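Local structure of exopolysaccharide biosynthesis protein (Pantoea stewartii subsp. stewartii DC283, 6TGF) at the interface of chains A and B. The protein modifies the glycan matrix of the bacterial biofilm, probably by hydrolysing its exopolysaccharide, and has a phage tailspike-like parallel beta-helix fold. Residues are numbered along the deposited sequence; one frame, centred on the assembly and turned at random. Chains: chain A/B, Exopolysaccharide biosynthesis protein.

Contact 1: the interface of chains A and B. Residues chain A 578-579, 719-721, 726; chain B 692, 694, 696-698.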
# COMPACT_ATOMS: atom_id res chain seq x y z
N LEU A 578 58.64 -15.11 -16.43
CA LEU A 578 58.87 -13.96 -15.51
C LEU A 578 60.20 -14.17 -14.77
O LEU A 578 60.36 -15.22 -14.11
CB LEU A 578 57.70 -13.86 -14.52
CG LEU A 578 57.75 -12.65 -13.57
CD1 LEU A 578 57.28 -11.39 -14.28
CD2 LEU A 578 56.92 -12.90 -12.33
N MET A 579 61.11 -13.20 -14.90
CA MET A 579 62.44 -13.19 -14.23
C MET A 579 62.51 -11.99 -13.27
O MET A 579 62.96 -12.17 -12.12
CB MET A 579 63.57 -13.08 -15.26
CG MET A 579 63.51 -14.15 -16.34
SD MET A 579 63.77 -15.81 -15.68
CE MET A 579 65.56 -15.88 -15.70
N SER A 719 68.14 -23.34 -7.59
CA SER A 719 68.01 -22.32 -8.66
C SER A 719 67.10 -21.18 -8.18
O SER A 719 65.89 -21.43 -8.00
CB SER A 719 67.49 -22.92 -9.95
OG SER A 719 68.51 -23.62 -10.63
N VAL A 720 67.67 -19.99 -7.97
CA VAL A 720 66.93 -18.75 -7.61
C VAL A 720 67.27 -17.67 -8.64
O VAL A 720 68.46 -17.52 -8.96
CB VAL A 720 67.27 -18.29 -6.17
CG1 VAL A 720 66.59 -16.98 -5.81
CG2 VAL A 720 66.92 -19.36 -5.15
N VAL A 721 66.25 -16.96 -9.14
CA VAL A 721 66.40 -15.84 -10.12
C VAL A 721 66.51 -14.53 -9.32
O VAL A 721 65.50 -13.80 -9.24
CB VAL A 721 65.24 -15.80 -11.13
CG1 VAL A 721 65.48 -14.79 -12.24
CG2 VAL A 721 64.96 -17.17 -11.73
N THR A 726 69.32 -15.95 -13.26
CA THR A 726 69.25 -17.30 -12.63
C THR A 726 70.62 -17.63 -12.02
O THR A 726 71.58 -17.83 -12.80
CB THR A 726 68.83 -18.38 -13.64
OG1 THR A 726 67.62 -17.95 -14.28
CG2 THR A 726 68.60 -19.73 -13.00
N ASN B 692 58.26 -18.31 -10.74
CA ASN B 692 57.99 -18.35 -12.21
C ASN B 692 57.49 -19.74 -12.60
O ASN B 692 57.54 -20.65 -11.75
CB ASN B 692 59.21 -17.89 -13.02
CG ASN B 692 60.33 -18.91 -13.10
OD1 ASN B 692 60.24 -20.00 -12.52
ND2 ASN B 692 61.39 -18.57 -13.81
N GLN B 694 58.71 -21.85 -14.68
CA GLN B 694 59.84 -22.81 -14.77
C GLN B 694 60.05 -23.49 -13.41
O GLN B 694 60.70 -24.56 -13.39
CB GLN B 694 61.11 -22.11 -15.26
CG GLN B 694 61.08 -21.81 -16.75
CD GLN B 694 62.13 -20.80 -17.17
OE1 GLN B 694 62.44 -19.85 -16.45
NE2 GLN B 694 62.69 -21.00 -18.35
N ASP B 696 61.17 -21.76 -10.44
CA ASP B 696 62.26 -21.09 -9.69
C ASP B 696 61.67 -19.99 -8.80
O ASP B 696 60.84 -19.21 -9.30
CB ASP B 696 63.30 -20.48 -10.64
CG ASP B 696 64.36 -21.45 -11.13
OD1 ASP B 696 64.42 -22.58 -10.59
OD2 ASP B 696 65.12 -21.07 -12.05
N LEU B 697 62.08 -19.96 -7.53
CA LEU B 697 61.86 -18.83 -6.59
C LEU B 697 62.50 -17.58 -7.19
O LEU B 697 63.66 -17.68 -7.65
CB LEU B 697 62.47 -19.18 -5.23
CG LEU B 697 62.51 -18.06 -4.20
CD1 LEU B 697 61.11 -17.71 -3.72
CD2 LEU B 697 63.39 -18.44 -3.02
N LEU B 698 61.77 -16.46 -7.21
CA LEU B 698 62.29 -15.13 -7.63
C LEU B 698 62.53 -14.28 -6.37
O LEU B 698 61.64 -14.26 -5.50
CB LEU B 698 61.28 -14.44 -8.55
CG LEU B 698 60.66 -15.30 -9.65
CD1 LEU B 698 59.74 -14.47 -10.53
CD2 LEU B 698 61.73 -15.97 -10.50
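The backbone N of A:Val721 donates to the backbone O of B:Leu697 at 3.1 Å, a nearly straight bond of 163° at the hydrogen. It belongs to a parallel beta pairing between subunits: A:Val720 is bridged with B:Leu697 and A:Val721 with B:Leu698, so a strand of one chain extends the sheet of its neighbour. On the A:Val720 side, methyl CG1 lies against that same carbonyl oxygen of B:Leu697.

Next to the pairing, A:Val721 and B:Leu698 run side by side and point the same way. The A:Val721 CB meets methyl CD2 of B:Leu698 at 3.6 Å. A:Val721 has CG1 anti to its backbone N (chi1 -172°), which leaves CG2 beside the N, where it touches both CD2 of B:Leu698 and the CB of B:Asp696; the aspartate side chain crosses the valine at about a right angle. The other branch of B:Leu698, CD1, turns towards A:Leu578 and meets its CD2 at 3.7 Å, those two side chains crossing at a slant. The fork of B:Leu698 is thus wedged between a strand residue and a loop residue of chain A.

B:Asn692 shapes chain B just behind this wedge. Its amide oxygen OD1 accepts from the backbone N of B:Asp696 at 2.9 Å, the donor tilted from the carbonyl plane, a bond that closes the turn before strand 697-700 and sets the amide's rotation. The amide nitrogen ND2 is left 3.5 Å from the backbone O of A:Leu578, a proximity rather than an established hydrogen bond, and beside the sulfur SD of A:Met579, which is placed by the bend at chi2 (-65°). B:Gln694 adds a looser contact beside that sulfur.

In the fold, strand 716-722 of chain A meets strand 697-700 of chain B near the C-terminal end of the elongated trimer, well beyond the parallel beta-helix, with A:Leu578 and A:Met579 supplied by a loop.

Contact 2: the interface of chains A and B. Residues chain A 573, 576-578, 585-586; chain B 679, 691-693.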
# COMPACT_ATOMS: atom_id res chain seq x y z
N THR A 573 52.56 -11.58 -22.32
CA THR A 573 52.90 -11.85 -20.90
C THR A 573 53.28 -13.32 -20.72
O THR A 573 53.95 -13.63 -19.71
CB THR A 573 51.76 -11.46 -19.95
OG1 THR A 573 50.57 -12.15 -20.35
CG2 THR A 573 51.50 -9.97 -19.92
N GLU A 576 57.46 -14.86 -22.67
CA GLU A 576 58.70 -15.12 -21.90
C GLU A 576 58.34 -15.52 -20.48
O GLU A 576 57.29 -15.12 -19.97
CB GLU A 576 59.61 -13.89 -21.91
CG GLU A 576 59.02 -12.69 -21.18
CD GLU A 576 59.78 -11.39 -21.34
OE1 GLU A 576 59.75 -10.58 -20.39
OE2 GLU A 576 60.37 -11.17 -22.41
N PRO A 577 59.19 -16.31 -19.78
CA PRO A 577 58.99 -16.58 -18.36
C PRO A 577 59.39 -15.36 -17.51
O PRO A 577 60.34 -14.69 -17.86
CB PRO A 577 59.91 -17.78 -18.09
CG PRO A 577 61.01 -17.66 -19.13
CD PRO A 577 60.37 -17.00 -20.33
N LEU A 578 58.64 -15.11 -16.43
CA LEU A 578 58.87 -13.96 -15.51
C LEU A 578 60.20 -14.17 -14.77
O LEU A 578 60.36 -15.22 -14.11
CB LEU A 578 57.70 -13.86 -14.52
CG LEU A 578 57.75 -12.65 -13.57
CD1 LEU A 578 57.28 -11.39 -14.28
CD2 LEU A 578 56.92 -12.90 -12.33
N ARG A 585 56.84 -8.90 -17.06
CA ARG A 585 55.66 -8.96 -17.97
C ARG A 585 54.66 -9.98 -17.41
O ARG A 585 54.45 -11.02 -18.07
CB ARG A 585 56.10 -9.33 -19.39
CG ARG A 585 56.20 -8.14 -20.34
CD ARG A 585 56.38 -8.60 -21.78
NE ARG A 585 57.79 -8.72 -22.14
CZ ARG A 585 58.38 -8.11 -23.16
NH1 ARG A 585 57.69 -7.33 -23.98
NH2 ARG A 585 59.67 -8.29 -23.38
N ASN A 586 54.08 -9.71 -16.24
CA ASN A 586 53.07 -10.59 -15.59
C ASN A 586 51.69 -9.96 -15.72
O ASN A 586 51.59 -8.71 -15.68
CB ASN A 586 53.41 -10.93 -14.13
CG ASN A 586 53.87 -9.74 -13.31
OD1 ASN A 586 53.39 -8.63 -13.50
ND2 ASN A 586 54.79 -9.98 -12.39
N ARG B 679 52.60 -18.21 -11.54
CA ARG B 679 53.45 -17.11 -11.03
C ARG B 679 52.79 -16.46 -9.81
O ARG B 679 51.55 -16.46 -9.74
CB ARG B 679 53.64 -16.02 -12.09
CG ARG B 679 54.21 -16.49 -13.42
CD ARG B 679 54.03 -15.44 -14.49
NE ARG B 679 54.54 -15.85 -15.78
CZ ARG B 679 54.43 -15.15 -16.90
NH1 ARG B 679 53.82 -13.97 -16.90
NH2 ARG B 679 54.94 -15.62 -18.03
N ALA B 691 57.68 -16.27 -7.80
CA ALA B 691 57.96 -17.60 -8.40
C ALA B 691 57.55 -17.57 -9.88
O ALA B 691 56.58 -16.85 -10.20
CB ALA B 691 57.23 -18.68 -7.64
N ASN B 692 58.26 -18.31 -10.74
CA ASN B 692 57.99 -18.35 -12.21
C ASN B 692 57.49 -19.74 -12.60
O ASN B 692 57.54 -20.65 -11.75
CB ASN B 692 59.21 -17.89 -13.02
CG ASN B 692 60.33 -18.91 -13.10
OD1 ASN B 692 60.24 -20.00 -12.52
ND2 ASN B 692 61.39 -18.57 -13.81
N GLU B 693 57.02 -19.88 -13.84
CA GLU B 693 56.38 -21.11 -14.38
C GLU B 693 57.42 -22.21 -14.61
O GLU B 693 57.02 -23.38 -14.75
CB GLU B 693 55.61 -20.82 -15.67
CG GLU B 693 56.46 -20.27 -16.80
CD GLU B 693 56.42 -18.75 -16.95
OE1 GLU B 693 56.83 -18.06 -16.00
OE2 GLU B 693 55.97 -18.27 -18.00
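The flat guanidinium of B:Arg679 has CB of A:Leu578 over one face, 3.9 Å above the plane and offset towards the rim, while the backbone O of A:Thr573 and the carboxylate carbon CD of B:Glu693 sit at its edges, in plane. This is an intersubunit arginine clasp in the C-terminal part of a tailspike-like protein, where loops of neighbouring chains meet.

The end-on edge faces chain A. Both NH1 and NH2 give a hydrogen bond to the one carbonyl oxygen of A:Thr573, each 2.8 Å long. The NH2 donor lies in the plane of that carbonyl, whereas NH1 comes in 34° off it. NH1 also makes a weak bond to the backbone O of A:Arg585. The carbonyl O of A:Glu576 is near NH2 as well, but the N-H points away from it; together these backbone oxygens would make a negative pocket well suited to the arginine.

Along the side-on edge, B:Glu693 of the same chain holds NE and NH2, one with each carboxylate oxygen. The salt bridge from NH2 to OE2 measures 2.9 Å and reaches OE2 on its syn side, close to the carboxylate plane; NE meets OE1 from above that plane, at 3.2 Å. The glutamate chain folds at chi2 (-98°) to curl back towards the arginine, and the arginine stays extended from CG to NE, carrying the guanidinium across to the loop of chain A.

The carboxylate of B:Glu693 also lies against A:Pro577, with CD at 3.7 Å from the proline CA. Its OE1 receives a weak bond from the backbone N of A:Leu578. In the second shell, A:Arg585 NH2 forms a salt bridge to OE2 of A:Glu576 at 3.1 Å, tying together the two stretches of chain A whose carbonyls face the NH1 and NH2 end of B:Arg679. A:Asn586 borders NH1 with its backbone and CB.

The centres of the C-alpha atoms of contact 1 and contact 2 are about 9 Å apart, and both contacts use A:Leu578 and B:Asn692, so they form one continuous seam between the subunits. The loop of chain A running through A:Leu578 joins them, as does the chain B turn from strand 688-691 to strand 697-700. Contact 1 supplies sheet pairing and apolar packing, while contact 2 adds a charged clasp to backbone carbonyls. Because the deposited assembly holds three copies, the same seam should recur around the trimer, and in a tailspike-like protein this probably helps lock the C-terminal ends together.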